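Local coordinates for Uly1 (Catenovulum maritimum, PDB 7DRQ), which probably cleaves the algal polysaccharide ulvan as a calcium-binding lyase of polysaccharide lyase family 24, at residues A[126-131]-A[146-151]; A[359-364]-A[379-384]; A[391-396]-A[427-432]. All coordinates share one frame; numbering follows the deposited sequence.

Contact 1 of 3, residues A[126-131]-A[146-151]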
loop_
_atom_site.group_PDB
_atom_site.type_symbol
_atom_site.label_atom_id
_atom_site.label_comp_id
_atom_site.label_asym_id
_atom_site.label_seq_id
_atom_site.Cartn_x
_atom_site.Cartn_y
_atom_site.Cartn_z
ATOM N N TYR A 126 0.869 -4.127 11.066
ATOM C CA TYR A 126 -0.511 -3.660 11.092
ATOM C C TYR A 126 -0.739 -2.511 12.063
ATOM O O TYR A 126 -0.022 -2.336 13.050
ATOM C CB TYR A 126 -1.467 -4.798 11.430
ATOM C CG TYR A 126 -1.070 -5.730 12.564
ATOM C CD1 TYR A 126 -1.422 -5.445 13.888
ATOM C CD2 TYR A 126 -0.429 -6.942 12.300
ATOM C CE1 TYR A 126 -1.111 -6.333 14.919
ATOM C CE2 TYR A 126 -0.115 -7.837 13.324
ATOM C CZ TYR A 126 -0.457 -7.531 14.630
ATOM O OH TYR A 126 -0.144 -8.425 15.642
ATOM N N ASP A 127 -1.795 -1.752 11.758
ATOM C CA ASP A 127 -2.428 -0.815 12.684
ATOM C C ASP A 127 -1.476 0.304 13.089
ATOM O O ASP A 127 -1.327 0.618 14.271
ATOM C CB ASP A 127 -2.986 -1.530 13.915
ATOM C CG ASP A 127 -4.187 -0.803 14.498
ATOM O OD1 ASP A 127 -4.788 0.022 13.776
ATOM O OD2 ASP A 127 -4.537 -1.050 15.669
HETATM N N MSE A 128 -0.825 0.897 12.090
HETATM C CA MSE A 128 0.176 1.948 12.291
HETATM C C MSE A 128 -0.115 3.206 11.490
HETATM O O MSE A 128 -0.379 3.143 10.289
HETATM C CB MSE A 128 1.551 1.419 11.900
HETATM C CG MSE A 128 2.010 0.249 12.722
HETATM SE SE MSE A 128 3.850 -0.115 12.317
HETATM C CE MSE A 128 3.583 -1.626 11.092
ATOM N N HIS A 129 -0.071 4.359 12.156
ATOM C CA HIS A 129 -0.088 5.636 11.442
ATOM C C HIS A 129 0.874 6.590 12.156
ATOM O O HIS A 129 0.455 7.504 12.874
ATOM C CB HIS A 129 -1.495 6.224 11.334
ATOM C CG HIS A 129 -1.572 7.421 10.436
ATOM N ND1 HIS A 129 -2.754 8.080 10.171
ATOM C CD2 HIS A 129 -0.614 8.068 9.729
ATOM C CE1 HIS A 129 -2.517 9.095 9.358
ATOM N NE2 HIS A 129 -1.229 9.109 9.072
ATOM N N ALA A 130 2.172 6.368 11.934
ATOM C CA ALA A 130 3.226 7.248 12.443
ATOM C C ALA A 130 3.182 7.382 13.966
ATOM O O ALA A 130 3.397 8.464 14.521
ATOM C CB ALA A 130 3.152 8.622 11.774
ATOM N N TYR A 131 2.927 6.278 14.658
ATOM C CA TYR A 131 2.877 6.365 16.109
ATOM C C TYR A 131 4.288 6.347 16.689
ATOM O O TYR A 131 5.246 5.910 16.047
ATOM C CB TYR A 131 2.030 5.233 16.694
ATOM C CG TYR A 131 0.618 5.234 16.142
ATOM C CD1 TYR A 131 -0.076 6.422 15.969
ATOM C CD2 TYR A 131 -0.001 4.051 15.764
ATOM C CE1 TYR A 131 -1.375 6.438 15.453
ATOM C CE2 TYR A 131 -1.290 4.051 15.238
ATOM C CZ TYR A 131 -1.967 5.243 15.082
ATOM O OH TYR A 131 -3.240 5.247 14.568
ATOM N N ASP A 146 4.398 -0.144 22.047
ATOM C CA ASP A 146 3.528 -0.772 21.059
ATOM C C ASP A 146 3.290 0.141 19.856
ATOM O O ASP A 146 2.287 -0.032 19.152
ATOM C CB ASP A 146 2.196 -1.165 21.716
ATOM C CG ASP A 146 1.414 -2.176 20.899
ATOM O OD1 ASP A 146 2.034 -3.105 20.330
ATOM O OD2 ASP A 146 0.167 -2.046 20.827
ATOM N N TYR A 147 4.181 1.109 19.608
ATOM C CA TYR A 147 3.993 2.086 18.536
ATOM C C TYR A 147 4.345 1.523 17.168
ATOM O O TYR A 147 3.962 2.114 16.149
ATOM C CB TYR A 147 4.846 3.334 18.792
ATOM C CG TYR A 147 6.292 2.987 19.049
ATOM C CD1 TYR A 147 7.181 2.807 17.997
ATOM C CD2 TYR A 147 6.762 2.814 20.345
ATOM C CE1 TYR A 147 8.505 2.481 18.230
ATOM C CE2 TYR A 147 8.075 2.483 20.587
ATOM C CZ TYR A 147 8.939 2.315 19.527
ATOM O OH TYR A 147 10.251 1.989 19.753
ATOM N N PHE A 148 5.069 0.402 17.135
ATOM C CA PHE A 148 5.414 -0.324 15.922
ATOM C C PHE A 148 4.947 -1.757 16.140
ATOM O O PHE A 148 5.194 -2.329 17.206
ATOM C CB PHE A 148 6.935 -0.274 15.647
ATOM C CG PHE A 148 7.353 -1.004 14.403
ATOM C CD1 PHE A 148 7.313 -0.372 13.169
ATOM C CD2 PHE A 148 7.766 -2.329 14.463
ATOM C CE1 PHE A 148 7.663 -1.046 12.016
ATOM C CE2 PHE A 148 8.132 -3.016 13.312
ATOM C CZ PHE A 148 8.086 -2.370 12.081
ATOM N N ARG A 149 4.245 -2.324 15.157
ATOM C CA ARG A 149 3.455 -3.538 15.387
ATOM C C ARG A 149 3.762 -4.588 14.322
ATOM O O ARG A 149 3.238 -4.528 13.205
ATOM C CB ARG A 149 1.961 -3.198 15.431
ATOM C CG ARG A 149 1.614 -2.264 16.591
ATOM C CD ARG A 149 0.219 -1.646 16.504
ATOM N NE ARG A 149 -0.120 -1.062 17.801
ATOM C CZ ARG A 149 -1.109 -0.207 18.030
ATOM N NH1 ARG A 149 -1.890 0.205 17.039
ATOM N NH2 ARG A 149 -1.316 0.230 19.269
ATOM N N TYR A 150 4.587 -5.569 14.685
ATOM C CA TYR A 150 5.079 -6.586 13.764
ATOM C C TYR A 150 4.789 -7.966 14.333
ATOM O O TYR A 150 5.084 -8.234 15.505
ATOM C CB TYR A 150 6.589 -6.392 13.543
ATOM C CG TYR A 150 7.299 -7.479 12.769
ATOM C CD1 TYR A 150 6.793 -7.960 11.566
ATOM C CD2 TYR A 150 8.508 -7.992 13.229
ATOM C CE1 TYR A 150 7.459 -8.962 10.851
ATOM C CE2 TYR A 150 9.193 -8.978 12.521
ATOM C CZ TYR A 150 8.662 -9.461 11.337
ATOM O OH TYR A 150 9.343 -10.433 10.640
ATOM N N SER A 151 4.234 -8.847 13.505
ATOM C CA SER A 151 4.022 -10.237 13.886
ATOM C C SER A 151 4.663 -11.130 12.834
ATOM O O SER A 151 4.690 -10.793 11.645
ATOM C CB SER A 151 2.519 -10.557 14.028
ATOM O OG SER A 151 1.977 -9.948 15.190
HETATM O O HOH W 1 3.021 3.577 13.672
#
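Arg149 reaches across to Asp127 and meets its backbone and side chain with one nitrogen. NH1 donates to Asp127 O at 2.9 Å, in the carbonyl plane, and forms a salt bridge to Asp127 OD2 at 3.2 Å; carboxylate and guanidinium planes are turned 29° apart. An extended run from CG to NE carries the guanidinium there, with CD passing Tyr126 O on the way. NH2 bridges to Asp146 OD2 at 3.1 Å, approaching from above the carboxylate plane. At the other end Tyr126 N donates to Arg149 O at 3.2 Å, an oxygen that also lies over one face of the Tyr126 ring. The same ring ends beside Ser151, with OH and OG 2.6 Å apart. SE of selenomethionine Met128 sits 3.6 Å from Phe148 CD1, an oblique Met-aromatic contact. Beyond the Arg149 group, CB of Tyr131 packs against CB of Tyr147 at 4.0 Å. In the second shell, His93 and Thr96 hold Asp127 OD2 while His95 and Asn109 hold OD1. Lys185, a calcium ligand, forms a salt bridge with Asp146 and touches Tyr126. The arrangement is a buried salt-bridge network in the loop joining antiparallel strands 122-126 and 150-152, within a BNR-repeat region of the beta-propeller clan and beside a calcium site.

Contact 2 of 3, residues A[359-364]-A[379-384]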
loop_
_atom_site.group_PDB
_atom_site.type_symbol
_atom_site.label_atom_id
_atom_site.label_comp_id
_atom_site.label_asym_id
_atom_site.label_seq_id
_atom_site.Cartn_x
_atom_site.Cartn_y
_atom_site.Cartn_z
ATOM N N LEU A 359 8.591 2.090 -19.343
ATOM C CA LEU A 359 8.316 2.845 -18.128
ATOM C C LEU A 359 6.993 3.584 -18.290
ATOM O O LEU A 359 6.787 4.267 -19.294
ATOM C CB LEU A 359 9.443 3.836 -17.849
ATOM C CG LEU A 359 9.147 4.943 -16.838
ATOM C CD1 LEU A 359 8.997 4.347 -15.461
ATOM C CD2 LEU A 359 10.246 6.014 -16.863
ATOM N N HIS A 360 6.119 3.469 -17.289
ATOM C CA HIS A 360 4.785 4.055 -17.323
ATOM C C HIS A 360 4.477 4.697 -15.981
ATOM O O HIS A 360 4.680 4.067 -14.940
ATOM C CB HIS A 360 3.726 2.989 -17.633
ATOM C CG HIS A 360 3.833 2.431 -19.013
ATOM N ND1 HIS A 360 3.139 2.957 -20.080
ATOM C CD2 HIS A 360 4.574 1.414 -19.509
ATOM C CE1 HIS A 360 3.452 2.293 -21.177
ATOM N NE2 HIS A 360 4.309 1.341 -20.855
ATOM N N LEU A 361 3.977 5.937 -16.004
ATOM C CA LEU A 361 3.518 6.633 -14.804
ATOM C C LEU A 361 2.214 7.359 -15.092
ATOM O O LEU A 361 2.046 7.953 -16.159
ATOM C CB LEU A 361 4.534 7.667 -14.296
ATOM C CG LEU A 361 5.986 7.187 -14.202
ATOM C CD1 LEU A 361 6.793 7.588 -15.443
ATOM C CD2 LEU A 361 6.627 7.735 -12.940
ATOM N N ILE A 362 1.308 7.345 -14.116
ATOM C CA ILE A 362 0.021 8.010 -14.258
ATOM C C ILE A 362 -0.191 8.942 -13.070
ATOM O O ILE A 362 0.391 8.766 -11.997
ATOM C CB ILE A 362 -1.147 7.010 -14.375
ATOM C CG1 ILE A 362 -1.252 6.148 -13.120
ATOM C CG2 ILE A 362 -0.973 6.142 -15.618
ATOM C CD1 ILE A 362 -2.533 5.327 -13.070
ATOM N N GLY A 363 -1.038 9.945 -13.285
ATOM C CA GLY A 363 -1.337 10.917 -12.250
ATOM C C GLY A 363 -2.703 11.530 -12.467
ATOM O O GLY A 363 -3.263 11.486 -13.568
ATOM N N GLN A 364 -3.236 12.103 -11.393
ATOM C CA GLN A 364 -4.441 12.922 -11.452
ATOM C C GLN A 364 -4.088 14.310 -10.939
ATOM O O GLN A 364 -3.631 14.462 -9.801
ATOM C CB GLN A 364 -5.586 12.335 -10.633
ATOM C CG GLN A 364 -6.868 13.141 -10.822
ATOM C CD GLN A 364 -8.019 12.657 -9.969
ATOM O OE1 GLN A 364 -8.022 11.520 -9.489
ATOM N NE2 GLN A 364 -9.019 13.519 -9.788
ATOM N N SER A 379 -3.095 12.001 -16.423
ATOM C CA SER A 379 -1.930 11.957 -17.299
ATOM C C SER A 379 -1.342 10.556 -17.344
ATOM O O SER A 379 -1.417 9.792 -16.381
ATOM C CB SER A 379 -0.819 12.948 -16.872
ATOM O OG SER A 379 -0.453 12.771 -15.510
ATOM N N HIS A 380 -0.764 10.238 -18.497
ATOM C CA HIS A 380 -0.027 9.005 -18.718
ATOM C C HIS A 380 1.319 9.394 -19.304
ATOM O O HIS A 380 1.378 9.986 -20.385
ATOM C CB HIS A 380 -0.789 8.079 -19.662
ATOM C CG HIS A 380 -0.121 6.765 -19.912
ATOM N ND1 HIS A 380 -0.564 5.891 -20.884
ATOM C CD2 HIS A 380 0.947 6.169 -19.324
ATOM C CE1 HIS A 380 0.201 4.812 -20.883
ATOM N NE2 HIS A 380 1.123 4.953 -19.944
ATOM N N THR A 381 2.389 9.076 -18.589
ATOM C CA THR A 381 3.747 9.365 -19.030
ATOM C C THR A 381 4.441 8.041 -19.310
ATOM O O THR A 381 4.399 7.138 -18.473
ATOM C CB THR A 381 4.508 10.148 -17.961
ATOM O OG1 THR A 381 3.887 11.424 -17.779
ATOM C CG2 THR A 381 5.964 10.348 -18.371
ATOM N N TYR A 382 5.048 7.899 -20.487
ATOM C CA TYR A 382 5.579 6.580 -20.795
ATOM C C TYR A 382 6.786 6.672 -21.712
ATOM O O TYR A 382 6.943 7.621 -22.489
ATOM C CB TYR A 382 4.513 5.654 -21.394
ATOM C CG TYR A 382 3.873 6.150 -22.666
ATOM C CD1 TYR A 382 2.811 7.051 -22.626
ATOM C CD2 TYR A 382 4.327 5.714 -23.913
ATOM C CE1 TYR A 382 2.211 7.514 -23.794
ATOM C CE2 TYR A 382 3.736 6.165 -25.088
ATOM C CZ TYR A 382 2.676 7.063 -25.019
ATOM O OH TYR A 382 2.084 7.517 -26.176
ATOM N N GLN A 383 7.651 5.674 -21.581
ATOM C CA GLN A 383 8.894 5.600 -22.342
ATOM C C GLN A 383 9.026 4.161 -22.825
ATOM O O GLN A 383 9.171 3.242 -22.013
ATOM C CB GLN A 383 10.088 6.015 -21.489
ATOM C CG GLN A 383 11.388 6.110 -22.280
ATOM C CD GLN A 383 12.619 6.257 -21.398
ATOM O OE1 GLN A 383 12.730 5.617 -20.358
ATOM N NE2 GLN A 383 13.560 7.094 -21.831
ATOM N N LYS A 384 8.964 3.965 -24.135
ATOM C CA LYS A 384 9.035 2.615 -24.675
ATOM C C LYS A 384 10.453 2.059 -24.533
ATOM O O LYS A 384 11.431 2.730 -24.885
ATOM C CB LYS A 384 8.609 2.613 -26.142
ATOM C CG LYS A 384 8.652 1.221 -26.787
ATOM C CD LYS A 384 7.966 1.220 -28.142
ATOM C CE LYS A 384 8.174 -0.106 -28.847
ATOM N NZ LYS A 384 7.441 -0.171 -30.144
HETATM O O HOH W 2 1.648 11.024 -16.033
#
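His360 and His380, diagonal neighbours on adjacent strands, are joined ring to ring. Followed outward, CB of His360 lies 4.0 Å from His380 NE2, and CG stands anti to the carbonyl carbon (chi1 -67°), 3.8 Å from the same NE2. ND1 then meets His380 NE2 at 2.8 Å in a nearly straight hydrogen bond, edge to edge, in which either nitrogen could be the donor. ND1 also passes 3.3 Å from Tyr382 CB, and CE1 lies 3.5 Å from the same CB of Tyr382. NE2, at the tip, is hydrogen-bonded to Gly427 N of a neighbouring loop. The two imidazoles meet at their rims with planes 32° apart, while the Tyr382 ring runs near parallel to His360 but slid aside; its CD1 stands over the centre of one face of the His380 ring. His380 ND1 has Asn429 as its partner. An alanine at His360 would probably leave His380 NE2 and Gly427 N without their mates and set the His380 ring less firmly in place. These aromatic groups share a face of an antiparallel beta hairpin, strands 359-369 and 372-383; the surrounding all-antiparallel sheet is consistent with a beta-propeller blade. Hydrogen-bonded pairs Leu359-Gln383, Leu361-Thr381 and Gly363-Ser379 alternate with the non-hydrogen-bonded pairs His360-Tyr382 and Ile362-His380. Thr381 N donates to Leu361 O at 2.7 Å, close to straight. On the face opposite the histidines, Leu361 CD1 lies 4.1 Å from Thr381 CG2, and a water donates to Leu361 O while hydrogen-bonding to Ser379 OG and Thr381 OG1. Thr381 OG1 has a further partner in Thr392, and Met293, Tyr295 and Val327 pack against Leu361.

Contact 3 of 3, residues A[391-396]-A[427-432]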
loop_
_atom_site.group_PDB
_atom_site.type_symbol
_atom_site.label_atom_id
_atom_site.label_comp_id
_atom_site.label_asym_id
_atom_site.label_seq_id
_atom_site.Cartn_x
_atom_site.Cartn_y
_atom_site.Cartn_z
ATOM N N ILE A 391 7.056 10.443 -23.267
ATOM C CA ILE A 391 5.798 10.973 -23.782
ATOM C C ILE A 391 4.833 11.145 -22.619
ATOM O O ILE A 391 4.635 10.209 -21.838
ATOM C CB ILE A 391 5.194 10.035 -24.840
ATOM C CG1 ILE A 391 6.129 9.896 -26.045
ATOM C CG2 ILE A 391 3.810 10.538 -25.271
ATOM C CD1 ILE A 391 5.590 8.939 -27.104
ATOM N N THR A 392 4.232 12.330 -22.498
ATOM C CA THR A 392 3.140 12.566 -21.563
ATOM C C THR A 392 1.908 12.950 -22.367
ATOM O O THR A 392 1.972 13.859 -23.201
ATOM C CB THR A 392 3.463 13.676 -20.561
ATOM O OG1 THR A 392 4.603 13.308 -19.776
ATOM C CG2 THR A 392 2.285 13.915 -19.639
ATOM N N THR A 393 0.792 12.272 -22.106
ATOM C CA THR A 393 -0.486 12.611 -22.719
ATOM C C THR A 393 -1.540 12.732 -21.629
ATOM O O THR A 393 -1.468 12.050 -20.602
ATOM C CB THR A 393 -0.913 11.552 -23.766
ATOM O OG1 THR A 393 -2.124 11.968 -24.425
ATOM C CG2 THR A 393 -1.143 10.195 -23.109
ATOM N N THR A 394 -2.503 13.633 -21.834
ATOM C CA THR A 394 -3.688 13.685 -20.983
ATOM C C THR A 394 -4.850 12.928 -21.595
ATOM O O THR A 394 -5.965 12.969 -21.060
ATOM C CB THR A 394 -4.096 15.132 -20.692
ATOM O OG1 THR A 394 -4.446 15.784 -21.918
ATOM C CG2 THR A 394 -2.941 15.878 -20.044
ATOM N N ASP A 395 -4.612 12.231 -22.706
ATOM C CA ASP A 395 -5.620 11.367 -23.317
ATOM C C ASP A 395 -5.574 10.005 -22.623
ATOM O O ASP A 395 -5.119 8.993 -23.164
ATOM C CB ASP A 395 -5.380 11.271 -24.819
ATOM C CG ASP A 395 -6.457 10.478 -25.538
ATOM O OD1 ASP A 395 -7.489 10.156 -24.916
ATOM O OD2 ASP A 395 -6.269 10.184 -26.736
ATOM N N PHE A 396 -6.070 9.996 -21.380
ATOM C CA PHE A 396 -5.998 8.850 -20.483
ATOM C C PHE A 396 -7.249 8.817 -19.615
ATOM O O PHE A 396 -7.693 9.876 -19.148
ATOM C CB PHE A 396 -4.739 8.928 -19.603
ATOM C CG PHE A 396 -4.498 7.701 -18.781
ATOM C CD1 PHE A 396 -4.050 6.530 -19.379
ATOM C CD2 PHE A 396 -4.722 7.710 -17.416
ATOM C CE1 PHE A 396 -3.831 5.382 -18.624
ATOM C CE2 PHE A 396 -4.507 6.565 -16.653
ATOM C CZ PHE A 396 -4.064 5.397 -17.261
ATOM N N GLY A 427 4.849 0.485 -23.465
ATOM C CA GLY A 427 5.425 1.483 -24.335
ATOM C C GLY A 427 4.423 2.226 -25.185
ATOM O O GLY A 427 4.832 3.038 -26.025
ATOM N N THR A 428 3.125 1.983 -24.987
ATOM C CA THR A 428 2.069 2.618 -25.763
ATOM C C THR A 428 0.988 3.151 -24.834
ATOM O O THR A 428 0.972 2.880 -23.631
ATOM C CB THR A 428 1.423 1.652 -26.772
ATOM O OG1 THR A 428 0.480 0.802 -26.093
ATOM C CG2 THR A 428 2.486 0.799 -27.484
ATOM N N ASN A 429 0.062 3.907 -25.425
ATOM C CA ASN A 429 -1.133 4.390 -24.742
ATOM C C ASN A 429 -2.403 3.832 -25.391
ATOM O O ASN A 429 -3.464 4.463 -25.347
ATOM C CB ASN A 429 -1.152 5.921 -24.737
ATOM C CG ASN A 429 -2.272 6.506 -23.884
ATOM O OD1 ASN A 429 -2.563 6.034 -22.774
ATOM N ND2 ASN A 429 -2.919 7.535 -24.415
ATOM N N ASP A 430 -2.325 2.636 -25.972
ATOM C CA ASP A 430 -3.427 2.112 -26.793
ATOM C C ASP A 430 -4.139 0.997 -26.028
ATOM O O ASP A 430 -3.844 -0.190 -26.196
ATOM C CB ASP A 430 -2.909 1.631 -28.132
ATOM C CG ASP A 430 -2.366 2.765 -28.982
ATOM O OD1 ASP A 430 -2.995 3.848 -29.012
ATOM O OD2 ASP A 430 -1.308 2.566 -29.617
ATOM N N PHE A 431 -5.098 1.390 -25.202
ATOM C CA PHE A 431 -5.837 0.443 -24.388
ATOM C C PHE A 431 -7.064 -0.067 -25.122
ATOM O O PHE A 431 -7.695 0.654 -25.900
ATOM C CB PHE A 431 -6.264 1.086 -23.066
ATOM C CG PHE A 431 -5.124 1.318 -22.124
ATOM C CD1 PHE A 431 -4.361 2.471 -22.220
ATOM C CD2 PHE A 431 -4.800 0.370 -21.162
ATOM C CE1 PHE A 431 -3.280 2.688 -21.352
ATOM C CE2 PHE A 431 -3.730 0.577 -20.286
ATOM C CZ PHE A 431 -2.976 1.740 -20.386
ATOM N N THR A 432 -7.395 -1.327 -24.859
ATOM C CA THR A 432 -8.660 -1.912 -25.277
ATOM C C THR A 432 -9.228 -2.714 -24.116
ATOM O O THR A 432 -8.480 -3.313 -23.335
ATOM C CB THR A 432 -8.502 -2.824 -26.500
ATOM O OG1 THR A 432 -7.627 -3.905 -26.176
ATOM C CG2 THR A 432 -7.931 -2.070 -27.682
HETATM O O HOH W 3 -5.513 5.867 -22.738
#
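The backbones stay well apart, nearest at Phe396 and Asn429 with CA atoms 7.9 Å from each other; after strand 391-393 the chain bends through an inverse gamma turn centred on Asp395, opposite the irregular loop 427-432. Asn429 spans the gap. Its CG stands anti to the backbone N (chi1 -172°), and from there ND2 donates to Asp395 O at 2.9 Å in an almost straight bond. The acceptor lies exactly in the amide plane, whereas the donor is tilted 25° from the carbonyl plane. CG2 of Thr393 meets ND2 tip to tip at 3.5 Å, so a methyl group packs against the nitrogen beside its bond. OD1, the other branch of the amide, is hydrogen-bonded to His380 and comes 3.7 Å from Phe396 CD1, at the edge of that ring. Water 3.0 Å from Asn429 OD1 and 3.2 Å from Asp395 O gives a second, water-mediated route between the two segments. With its oxygen and nitrogen both occupied, the amide is held against rotation about its CB-CG bond. Farther along, Phe396 turns its edge toward the face of Phe431, an offset edge-to-face pair with planes at 69° and CE1 to CE1 at 3.9 Å. Ile411, on strand 408-415, touches both phenylalanines, and the His380 ring meets Phe396. Next to the acceptor, the hydroxyl of Thr393 takes part: OG1 accepts from Asp395 N at 3.0 Å, an ST turn just past the strand. This is a turn-to-loop contact near the surface, between the edge strand of one antiparallel sheet and a connecting loop of the next, as would suit adjacent blades of a beta-propeller.

How the contacts relate
Contacts 2 and 3 are neighbours, with centres 8 Å apart, while contact 1 lies across the centre of the chain, its centre about 33 Å from contact 2 and 39 Å from contact 3. Strands 372-383 and 391-393 adjoin in one sheet, with a probable hydrogen bond of 2.7 Å from Tyr382 N to Ile391 O. A second probable bond, 2.8 Å between His380 ND1 and Asn429 OD1, ties the histidine cluster of contact 2 to the amide of contact 3. The Arg149 side chain is about 8 Å from one bound calcium ion and that of His360 about 13 Å from another, and contact 3 lies away from the metal-binding residues.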